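Local coordinates for cadherin-23 (Mus musculus, PDB 5VH2), which is a calcium-binding cadherin of hearing, here as two consecutive extracellular repeats that probably serve adhesion and force transmission in hair-cell mechanotransduction, at residues Arg15-Thr21 against Thr102-Asp108; Gly25-Val31 against Thr62-Thr67; Gly51-Phe56 against Lys76-Met81. The protein carries 1 engineered substitution. All blocks are in the same frame, centred on the assembly; numbering follows the deposited sequence.

Contact 1. Residues Arg15-Thr21 against Thr102-Asp108; sequences RLGLRET and TLLNELD. With CA (calcium ion), chain F; CA (calcium ion), chain G.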
loop_
_atom_site.group_PDB
_atom_site.type_symbol
_atom_site.label_atom_id
_atom_site.label_comp_id
_atom_site.label_asym_id
_atom_site.label_seq_id
_atom_site.Cartn_x
_atom_site.Cartn_y
_atom_site.Cartn_z
ATOM N N ARG A 15 16.395 9.519 5.924
ATOM C CA ARG A 15 15.680 9.567 4.657
ATOM C C ARG A 15 14.172 9.405 4.880
ATOM O O ARG A 15 13.702 8.303 5.202
ATOM C CB ARG A 15 16.174 8.463 3.732
ATOM C CG ARG A 15 15.408 8.380 2.408
ATOM C CD ARG A 15 15.423 9.700 1.662
ATOM N NE ARG A 15 14.641 9.656 0.442
ATOM C CZ ARG A 15 15.019 9.054 -0.681
ATOM N NH1 ARG A 15 14.227 9.113 -1.749
ATOM N NH2 ARG A 15 16.131 8.331 -0.729
ATOM N N LEU A 16 13.426 10.485 4.686
ATOM C CA LEU A 16 11.990 10.530 4.977
ATOM C C LEU A 16 11.191 10.520 3.680
ATOM O O LEU A 16 11.550 11.199 2.709
ATOM C CB LEU A 16 11.634 11.780 5.787
ATOM C CG LEU A 16 12.599 12.086 6.951
ATOM C CD1 LEU A 16 12.334 13.411 7.633
ATOM C CD2 LEU A 16 12.598 10.928 7.936
ATOM N N GLY A 17 10.107 9.753 3.653
ATOM C CA GLY A 17 9.208 9.764 2.509
ATOM C C GLY A 17 9.747 9.057 1.280
ATOM O O GLY A 17 9.508 9.487 0.145
ATOM N N LEU A 18 10.486 7.984 1.511
ATOM C CA LEU A 18 10.886 7.089 0.438
ATOM C C LEU A 18 9.633 6.407 -0.086
ATOM O O LEU A 18 8.883 5.798 0.671
ATOM C CB LEU A 18 11.862 6.037 0.958
ATOM C CG LEU A 18 12.383 4.960 0.007
ATOM C CD1 LEU A 18 13.247 5.583 -1.059
ATOM C CD2 LEU A 18 13.213 3.932 0.738
ATOM N N ARG A 19 9.412 6.517 -1.389
ATOM C CA ARG A 19 8.195 5.998 -1.998
ATOM C C ARG A 19 8.157 4.475 -1.806
ATOM O O ARG A 19 9.107 3.790 -2.199
ATOM C CB ARG A 19 8.189 6.340 -3.491
ATOM C CG ARG A 19 8.176 7.839 -3.802
ATOM C CD ARG A 19 8.248 8.168 -5.265
ATOM N NE ARG A 19 7.109 7.646 -6.019
ATOM C CZ ARG A 19 6.777 8.036 -7.253
ATOM N NH1 ARG A 19 7.462 8.984 -7.909
ATOM N NH2 ARG A 19 5.725 7.493 -7.857
ATOM N N GLU A 20 7.088 3.945 -1.215
ATOM C CA GLU A 20 7.025 2.493 -0.933
ATOM C C GLU A 20 7.082 1.642 -2.201
ATOM O O GLU A 20 7.590 0.517 -2.159
ATOM C CB GLU A 20 5.809 2.104 -0.069
ATOM C CG GLU A 20 4.486 2.271 -0.770
ATOM C CD GLU A 20 3.321 1.568 -0.097
ATOM O OE1 GLU A 20 3.464 0.410 0.382
ATOM O OE2 GLU A 20 2.230 2.178 -0.092
ATOM N N THR A 21 6.607 2.195 -3.320
ATOM C CA THR A 21 6.677 1.496 -4.617
ATOM C C THR A 21 7.989 1.737 -5.361
ATOM O O THR A 21 8.101 1.406 -6.542
ATOM C CB THR A 21 5.511 1.888 -5.573
ATOM O OG1 THR A 21 5.583 3.276 -5.919
ATOM C CG2 THR A 21 4.157 1.576 -4.950
ATOM N N THR A 102 11.867 6.340 6.647
ATOM C CA THR A 102 10.406 6.249 6.716
ATOM C C THR A 102 9.834 6.230 5.301
ATOM O O THR A 102 10.411 6.812 4.375
ATOM C CB THR A 102 9.763 7.410 7.490
ATOM O OG1 THR A 102 9.905 8.613 6.750
ATOM C CG2 THR A 102 10.380 7.603 8.830
ATOM N N LEU A 103 8.725 5.513 5.143
ATOM C CA LEU A 103 8.141 5.251 3.832
ATOM C C LEU A 103 6.920 6.133 3.574
ATOM O O LEU A 103 6.166 6.469 4.495
ATOM C CB LEU A 103 7.699 3.794 3.739
ATOM C CG LEU A 103 8.748 2.696 3.762
ATOM C CD1 LEU A 103 8.128 1.398 3.287
ATOM C CD2 LEU A 103 9.906 3.054 2.853
ATOM N N LEU A 104 6.713 6.466 2.307
ATOM C CA LEU A 104 5.574 7.260 1.880
ATOM C C LEU A 104 4.499 6.279 1.416
ATOM O O LEU A 104 4.711 5.515 0.486
ATOM C CB LEU A 104 6.008 8.204 0.753
ATOM C CG LEU A 104 4.955 8.883 -0.132
ATOM C CD1 LEU A 104 4.032 9.737 0.701
ATOM C CD2 LEU A 104 5.659 9.745 -1.164
ATOM N N ASN A 105 3.364 6.262 2.095
ATOM C CA ASN A 105 2.219 5.485 1.637
ATOM C C ASN A 105 1.768 5.977 0.269
ATOM O O ASN A 105 1.555 7.163 0.066
ATOM C CB ASN A 105 1.078 5.596 2.632
ATOM C CG ASN A 105 -0.077 4.658 2.307
ATOM O OD1 ASN A 105 0.075 3.653 1.578
ATOM N ND2 ASN A 105 -1.251 4.975 2.855
ATOM N N GLU A 106 1.703 5.064 -0.679
ATOM C CA GLU A 106 1.168 5.352 -1.987
ATOM C C GLU A 106 0.022 4.405 -2.259
ATOM O O GLU A 106 -0.119 3.384 -1.583
ATOM C CB GLU A 106 2.223 5.118 -3.045
ATOM C CG GLU A 106 3.535 5.850 -2.853
ATOM C CD GLU A 106 4.382 5.770 -4.113
ATOM O OE1 GLU A 106 4.077 6.509 -5.079
ATOM O OE2 GLU A 106 5.310 4.925 -4.164
ATOM N N LEU A 107 -0.784 4.743 -3.253
ATOM C CA LEU A 107 -1.948 3.959 -3.607
ATOM C C LEU A 107 -1.540 2.736 -4.424
ATOM O O LEU A 107 -1.504 2.772 -5.657
ATOM C CB LEU A 107 -2.910 4.830 -4.390
ATOM C CG LEU A 107 -4.344 4.315 -4.518
ATOM C CD1 LEU A 107 -5.164 4.449 -3.232
ATOM C CD2 LEU A 107 -5.003 5.087 -5.646
ATOM N N ASP A 108 -1.260 1.645 -3.715
ATOM C CA ASP A 108 -0.818 0.382 -4.316
ATOM C C ASP A 108 -1.562 -0.861 -3.779
ATOM O O ASP A 108 -1.092 -1.978 -3.934
ATOM C CB ASP A 108 0.683 0.217 -4.071
ATOM C CG ASP A 108 1.035 0.033 -2.592
ATOM O OD1 ASP A 108 0.262 0.455 -1.703
ATOM O OD2 ASP A 108 2.106 -0.523 -2.302
HETATM CA CA CA F . 0.013 1.968 0.228
HETATM CA CA CA G . 1.307 -1.225 0.054
#

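Contact 2. Residues Gly25-Val31 against Thr62-Thr67; sequences GTSVIVV and TGLIVT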
loop_
_atom_site.group_PDB
_atom_site.type_symbol
_atom_site.label_atom_id
_atom_site.label_comp_id
_atom_site.label_asym_id
_atom_site.label_seq_id
_atom_site.Cartn_x
_atom_site.Cartn_y
_atom_site.Cartn_z
ATOM N N GLY A 25 17.279 -1.239 -6.297
ATOM C CA GLY A 25 18.433 -0.410 -6.648
ATOM C C GLY A 25 18.236 1.095 -6.486
ATOM O O GLY A 25 19.097 1.872 -6.885
ATOM N N THR A 26 17.123 1.522 -5.892
ATOM C CA THR A 26 16.863 2.955 -5.743
ATOM C C THR A 26 17.782 3.510 -4.679
ATOM O O THR A 26 17.975 2.891 -3.628
ATOM C CB THR A 26 15.417 3.257 -5.308
ATOM O OG1 THR A 26 14.495 2.716 -6.256
ATOM C CG2 THR A 26 15.171 4.758 -5.223
ATOM N N SER A 27 18.344 4.685 -4.943
ATOM C CA SER A 27 19.247 5.326 -3.991
ATOM C C SER A 27 18.462 5.766 -2.753
ATOM O O SER A 27 17.431 6.450 -2.871
ATOM C CB SER A 27 19.902 6.533 -4.669
ATOM O OG SER A 27 20.756 6.105 -5.722
ATOM N N VAL A 28 18.954 5.372 -1.587
ATOM C CA VAL A 28 18.284 5.670 -0.326
ATOM C C VAL A 28 18.932 6.861 0.396
ATOM O O VAL A 28 18.266 7.869 0.657
ATOM C CB VAL A 28 18.276 4.427 0.564
ATOM C CG1 VAL A 28 17.587 4.660 1.898
ATOM C CG2 VAL A 28 17.621 3.300 -0.196
ATOM N N ILE A 29 20.220 6.742 0.695
ATOM C CA ILE A 29 20.993 7.829 1.274
ATOM C C ILE A 29 22.471 7.456 1.217
ATOM O O ILE A 29 22.795 6.271 1.182
ATOM C CB ILE A 29 20.579 8.113 2.752
ATOM C CG1 ILE A 29 21.340 9.329 3.304
ATOM C CG2 ILE A 29 20.822 6.889 3.629
ATOM C CD1 ILE A 29 20.646 10.014 4.431
ATOM N N VAL A 30 23.356 8.453 1.214
ATOM C CA VAL A 30 24.801 8.189 1.248
ATOM C C VAL A 30 25.404 8.503 2.612
ATOM O O VAL A 30 25.252 9.633 3.128
ATOM C CB VAL A 30 25.579 8.946 0.160
ATOM C CG1 VAL A 30 25.396 10.465 0.275
ATOM C CG2 VAL A 30 27.051 8.519 0.186
ATOM N N VAL A 31 26.080 7.502 3.186
ATOM C CA VAL A 31 26.802 7.737 4.444
ATOM C C VAL A 31 28.269 8.039 4.146
ATOM O O VAL A 31 28.780 7.738 3.063
ATOM C CB VAL A 31 26.677 6.565 5.467
ATOM C CG1 VAL A 31 25.221 6.372 5.874
ATOM C CG2 VAL A 31 27.252 5.271 4.913
ATOM N N THR A 62 31.625 2.733 -1.246
ATOM C CA THR A 62 30.943 3.972 -1.573
ATOM C C THR A 62 30.165 4.536 -0.397
ATOM O O THR A 62 30.065 5.762 -0.243
ATOM C CB THR A 62 29.977 3.730 -2.746
ATOM O OG1 THR A 62 30.747 3.343 -3.885
ATOM C CG2 THR A 62 29.209 4.976 -3.070
ATOM N N GLY A 63 29.577 3.646 0.402
ATOM C CA GLY A 63 28.753 4.067 1.536
ATOM C C GLY A 63 27.355 4.442 1.102
ATOM O O GLY A 63 26.602 5.033 1.868
ATOM N N LEU A 64 27.007 4.143 -0.148
ATOM C CA LEU A 64 25.673 4.382 -0.649
ATOM C C LEU A 64 24.803 3.227 -0.200
ATOM O O LEU A 64 25.188 2.049 -0.374
ATOM C CB LEU A 64 25.651 4.426 -2.168
ATOM C CG LEU A 64 24.271 4.711 -2.783
ATOM C CD1 LEU A 64 23.728 6.084 -2.362
ATOM C CD2 LEU A 64 24.279 4.638 -4.303
ATOM N N ILE A 65 23.622 3.554 0.327
ATOM C CA ILE A 65 22.597 2.556 0.593
ATOM C C ILE A 65 21.516 2.553 -0.504
ATOM O O ILE A 65 21.025 3.607 -0.905
ATOM C CB ILE A 65 21.949 2.776 1.981
ATOM C CG1 ILE A 65 23.007 2.620 3.090
ATOM C CG2 ILE A 65 20.833 1.773 2.213
ATOM C CD1 ILE A 65 22.609 3.246 4.406
ATOM N N VAL A 66 21.148 1.355 -0.975
ATOM C CA VAL A 66 20.143 1.172 -2.035
ATOM C C VAL A 66 19.171 0.098 -1.607
ATOM O O VAL A 66 19.490 -0.695 -0.696
ATOM C CB VAL A 66 20.779 0.713 -3.366
ATOM C CG1 VAL A 66 21.869 1.685 -3.795
ATOM C CG2 VAL A 66 21.323 -0.719 -3.266
ATOM N N THR A 67 18.008 0.025 -2.260
ATOM C CA THR A 67 17.042 -1.010 -1.885
ATOM C C THR A 67 17.441 -2.307 -2.585
ATOM O O THR A 67 18.102 -2.257 -3.622
ATOM C CB THR A 67 15.580 -0.629 -2.205
ATOM O OG1 THR A 67 15.351 -0.631 -3.626
ATOM C CG2 THR A 67 15.272 0.737 -1.647
#

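Contact 3. Residues Gly51-Phe56 against Lys76-Met81; sequences GAEGKF and KTSYLM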
loop_
_atom_site.group_PDB
_atom_site.type_symbol
_atom_site.label_atom_id
_atom_site.label_comp_id
_atom_site.label_asym_id
_atom_site.label_seq_id
_atom_site.Cartn_x
_atom_site.Cartn_y
_atom_site.Cartn_z
ATOM N N GLY A 51 18.959 -4.166 11.112
ATOM C CA GLY A 51 17.790 -3.293 10.982
ATOM C C GLY A 51 17.295 -3.101 9.566
ATOM O O GLY A 51 16.280 -2.460 9.336
ATOM N N ALA A 52 18.003 -3.665 8.602
ATOM C CA ALA A 52 17.611 -3.510 7.209
ATOM C C ALA A 52 16.538 -4.513 6.826
ATOM O O ALA A 52 15.841 -4.340 5.835
ATOM C CB ALA A 52 18.843 -3.667 6.331
ATOM N N GLU A 53 16.442 -5.596 7.587
ATOM C CA GLU A 53 15.444 -6.652 7.361
ATOM C C GLU A 53 15.342 -7.123 5.902
ATOM O O GLU A 53 14.266 -7.317 5.401
ATOM C CB GLU A 53 14.092 -6.215 7.929
ATOM C CG GLU A 53 14.047 -6.285 9.460
ATOM C CD GLU A 53 12.705 -5.885 10.059
ATOM O OE1 GLU A 53 11.652 -5.909 9.357
ATOM O OE2 GLU A 53 12.701 -5.425 11.218
ATOM N N GLY A 54 16.488 -7.304 5.247
ATOM C CA GLY A 54 16.561 -7.848 3.882
ATOM C C GLY A 54 16.138 -6.923 2.754
ATOM O O GLY A 54 16.012 -7.373 1.615
ATOM N N LYS A 55 15.882 -5.653 3.073
ATOM C CA LYS A 55 15.418 -4.637 2.094
ATOM C C LYS A 55 16.512 -3.665 1.649
ATOM O O LYS A 55 16.329 -2.977 0.641
ATOM C CB LYS A 55 14.290 -3.763 2.658
ATOM C CG LYS A 55 13.185 -4.527 3.353
ATOM C CD LYS A 55 12.131 -5.073 2.425
ATOM C CE LYS A 55 11.621 -6.408 2.946
ATOM N NZ LYS A 55 10.789 -7.094 1.927
ATOM N N PHE A 56 17.586 -3.527 2.419
ATOM C CA PHE A 56 18.652 -2.589 2.045
ATOM C C PHE A 56 20.046 -3.201 2.085
ATOM O O PHE A 56 20.322 -4.138 2.829
ATOM C CB PHE A 56 18.644 -1.365 2.943
ATOM C CG PHE A 56 17.328 -0.651 3.000
ATOM C CD1 PHE A 56 16.382 -0.986 3.957
ATOM C CD2 PHE A 56 17.042 0.383 2.111
ATOM C CE1 PHE A 56 15.172 -0.332 4.024
ATOM C CE2 PHE A 56 15.831 1.042 2.161
ATOM C CZ PHE A 56 14.875 0.655 3.105
ATOM N N LYS A 76 5.577 -2.546 6.743
ATOM C CA LYS A 76 6.478 -1.848 7.671
ATOM C C LYS A 76 6.695 -0.403 7.220
ATOM O O LYS A 76 7.128 -0.131 6.108
ATOM C CB LYS A 76 7.820 -2.596 7.770
ATOM C CG LYS A 76 8.708 -2.203 8.933
ATOM C CD LYS A 76 9.843 -3.197 9.068
ATOM C CE LYS A 76 11.135 -2.575 9.603
ATOM N NZ LYS A 76 11.124 -2.268 11.074
ATOM N N THR A 77 6.368 0.520 8.107
ATOM C CA THR A 77 6.326 1.945 7.791
ATOM C C THR A 77 7.685 2.632 7.894
ATOM O O THR A 77 7.900 3.667 7.264
ATOM C CB THR A 77 5.378 2.664 8.763
ATOM O OG1 THR A 77 5.673 2.257 10.111
ATOM C CG2 THR A 77 3.931 2.306 8.430
ATOM N N SER A 78 8.595 2.076 8.687
ATOM C CA SER A 78 9.931 2.662 8.856
ATOM C C SER A 78 10.998 1.652 9.337
ATOM O O SER A 78 10.671 0.615 9.928
ATOM C CB SER A 78 9.874 3.856 9.815
ATOM O OG SER A 78 9.749 3.430 11.164
ATOM N N TYR A 79 12.266 1.984 9.083
ATOM C CA TYR A 79 13.441 1.123 9.297
ATOM C C TYR A 79 14.501 1.935 10.045
ATOM O O TYR A 79 14.688 3.130 9.752
ATOM C CB TYR A 79 14.021 0.678 7.950
ATOM C CG TYR A 79 13.098 -0.212 7.166
ATOM C CD1 TYR A 79 12.105 0.315 6.336
ATOM C CD2 TYR A 79 13.204 -1.595 7.269
ATOM C CE1 TYR A 79 11.248 -0.518 5.637
ATOM C CE2 TYR A 79 12.312 -2.440 6.601
ATOM C CZ TYR A 79 11.341 -1.896 5.807
ATOM O OH TYR A 79 10.494 -2.733 5.133
ATOM N N LEU A 80 15.196 1.309 11.001
ATOM C CA LEU A 80 16.336 1.950 11.663
ATOM C C LEU A 80 17.567 1.032 11.607
ATOM O O LEU A 80 17.671 0.057 12.388
ATOM C CB LEU A 80 15.998 2.329 13.109
ATOM C CG LEU A 80 17.120 3.017 13.929
ATOM C CD1 LEU A 80 17.363 4.462 13.486
ATOM C CD2 LEU A 80 16.876 2.956 15.434
ATOM N N MET A 81 18.504 1.370 10.712
ATOM C CA MET A 81 19.631 0.483 10.421
ATOM C C MET A 81 20.852 0.935 11.176
ATOM O O MET A 81 21.108 2.129 11.269
ATOM C CB MET A 81 19.972 0.524 8.934
ATOM C CG MET A 81 19.103 -0.343 8.078
ATOM S SD MET A 81 19.259 0.007 6.351
ATOM C CE MET A 81 18.366 1.557 6.233
#

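Contact 1. Residues Arg15-Thr21 against Thr102-Asp108
Strand 15-19 and the end of strand 94-104 run parallel, their short axes 4.0 Å apart at 43°. Thr102 N donates to Arg15 O (3.1 Å), Leu18 N to Thr102 O (3.1 Å) and Leu104 N to Leu18 O (2.8 Å), so the ladder pairs Leu18 with Leu103 and Arg19 with Leu104; a weak bond from Glu20 N to Leu104 O (3.3 Å) ends it. Gly17, at positive phi, kinks the edge strand, and its N makes weak bonds to Thr102 OG1 and O. On one face Leu18 CD2 meets Leu103 CD2 at 4.0 Å; on the other Arg19 CG lies 4.1 Å from Leu104 CD2. Beyond the strands Glu106 turns back: its OE2 accepts from Thr21 N (3.1 Å) and, very short, Thr21 OG1 (2.4 Å), while OE1 takes a long salt bridge with weak bonds from Arg19 NE and NH2 (both 3.4 Å). Glu20 OE2 accepts from Glu106 N (3.0 Å) and binds one calcium (2.2 Å) with Asn105 OD1, Glu106 O and Asp108 OD1; Glu20 OE1 and both Asp108 carboxylate oxygens bind the second; Glu20 is also a polar partner of Tyr73. Glu74 joins both sites, Asp141 the first, Asp72 and Glu109 the second. This is the calcium linker between cadherin repeats. Glu20 OE2 and Asp108 OD1, 3.1 Å apart, would repel without the metal, so calcium probably holds the linker in this shape.

Contact 2. Residues Gly25-Val31 against Thr62-Thr67
Gly25 opens the pairing before the strand proper: its N donates to Thr67 O (3.0 Å), and its backbone angles, phi 86° and psi 8°, would jam a CB against the preceding carbonyl. Thr26 O then accepts from Thr67 N (3.2 Å) and receives a CA-H...O contact from Val66 CA (3.2 Å), while Thr26 OG1 turns back to Gly23 O. Ser27 and Val66 form a non-hydrogen-bonded antiparallel pair, CA atoms 4.7 Å apart. At Val28 the N reaches Ile65 O (2.8 Å), and Val28 and Ile29 together face Ile65 in a classic beta bulge; the O atoms of Ser27 and Val28 accept from Arg15 NH2. Val28 CB packs on Ile65 CG2 at 4.0 Å. These antiparallel strands, their axes 4.6 Å apart at 162°, are central neighbours in one sheet of the Greek-key beta sandwich of a cadherin repeat; Val28, Ile29, Val31 and Ile65 all touch residues of strand 94-104 in the opposing sheet. Ile29 O accepts from Ile65 N (3.0 Å), and Ile29 CG2 lies 4.1 Å from Ile65 CD1. Val30 pairs with Leu64 without hydrogen bonds, CA atoms 4.3 Å apart, its CB 4.2 Å from Leu64 CD1 on the same face as Ser27 and Val66. Last, Val31 N donates to Gly63 O (2.8 Å); a CB on Gly63 would clash with Val31 O, and Val31 CG1 approaches Ile65 CD1 at 4.3 Å.

Contact 3. Residues Gly51-Phe56 against Lys76-Met81
Phe56, Tyr79 and Met81 form the apolar centre. The rings of Phe56 and Tyr79 make a T-shaped (edge-to-face) pair, with the edge of Phe56 directed at the face of Tyr79: centroids are 5.3 Å apart, planes stand at 75°, and Phe56 CE1 comes to 3.8 Å from Tyr79 CG. Over a face of the Phe56 ring lies Met81 CE, 4.2 Å from the centroid in a CH-pi contact; the sulfur, Met81 SD, stands oblique at 4.6 Å from that centroid in a Met-aromatic contact. The thioether also fills the space toward the loop, with Met81 SD 3.7 Å from both Ala52 CB and Phe56 CB. Gly51 lets the loop and strand 78-87 approach closely: its CA is 3.6 Å from Leu80 O, where a CB would clash. The loop links strand 44-50 of one sheet of the cadherin beta sandwich to strand 56-58 of the other, so the aromatic pair lies where the chain crosses between the sheets, and Phe56 continues the core onto Ile65, Thr67 and Leu71. Within the loop, a type I' turn from Ala52 to Lys55 is closed by Lys55 N donating to Ala52 O (3.1 Å), with Glu53 and Gly54 at its positive-phi corners. Around the outer part of Tyr79, Lys55 CG lies 3.7 Å from Tyr79 OH, while Lys55 NZ leads away to Tyr70 O. At the exposed edge Glu53 OE2 forms a long salt bridge with Lys76 NZ (3.5 Å), which also donates weakly to Ser78 O (3.1 Å); the aliphatic Lys76 CD passes 3.3 Å from Glu53 OE1.

Overall arrangement
From the N terminus, strand 12-19 supplies the first half of contact 1, whose loop closes only when Thr102-Asp108 arrives at the end of the repeat. Both other contacts lie within this span. Contact 2 starts at Gly25-Val31, contact 3 at Gly51-Phe56; Thr62-Thr67 completes the former before Lys76-Met81 completes the latter, so the two loops cross. Contact 2 joins strands of one sheet, contact 1 strands of the other, and contact 3 packs the sheet-crossing loop against strand 78-87. Arg15 NH2 connects contacts 1 and 2 at Val28 O (2.6 Å). Phe56 packs against Val28 and Leu18, while Leu103 N meets Thr77 O at 2.9 Å.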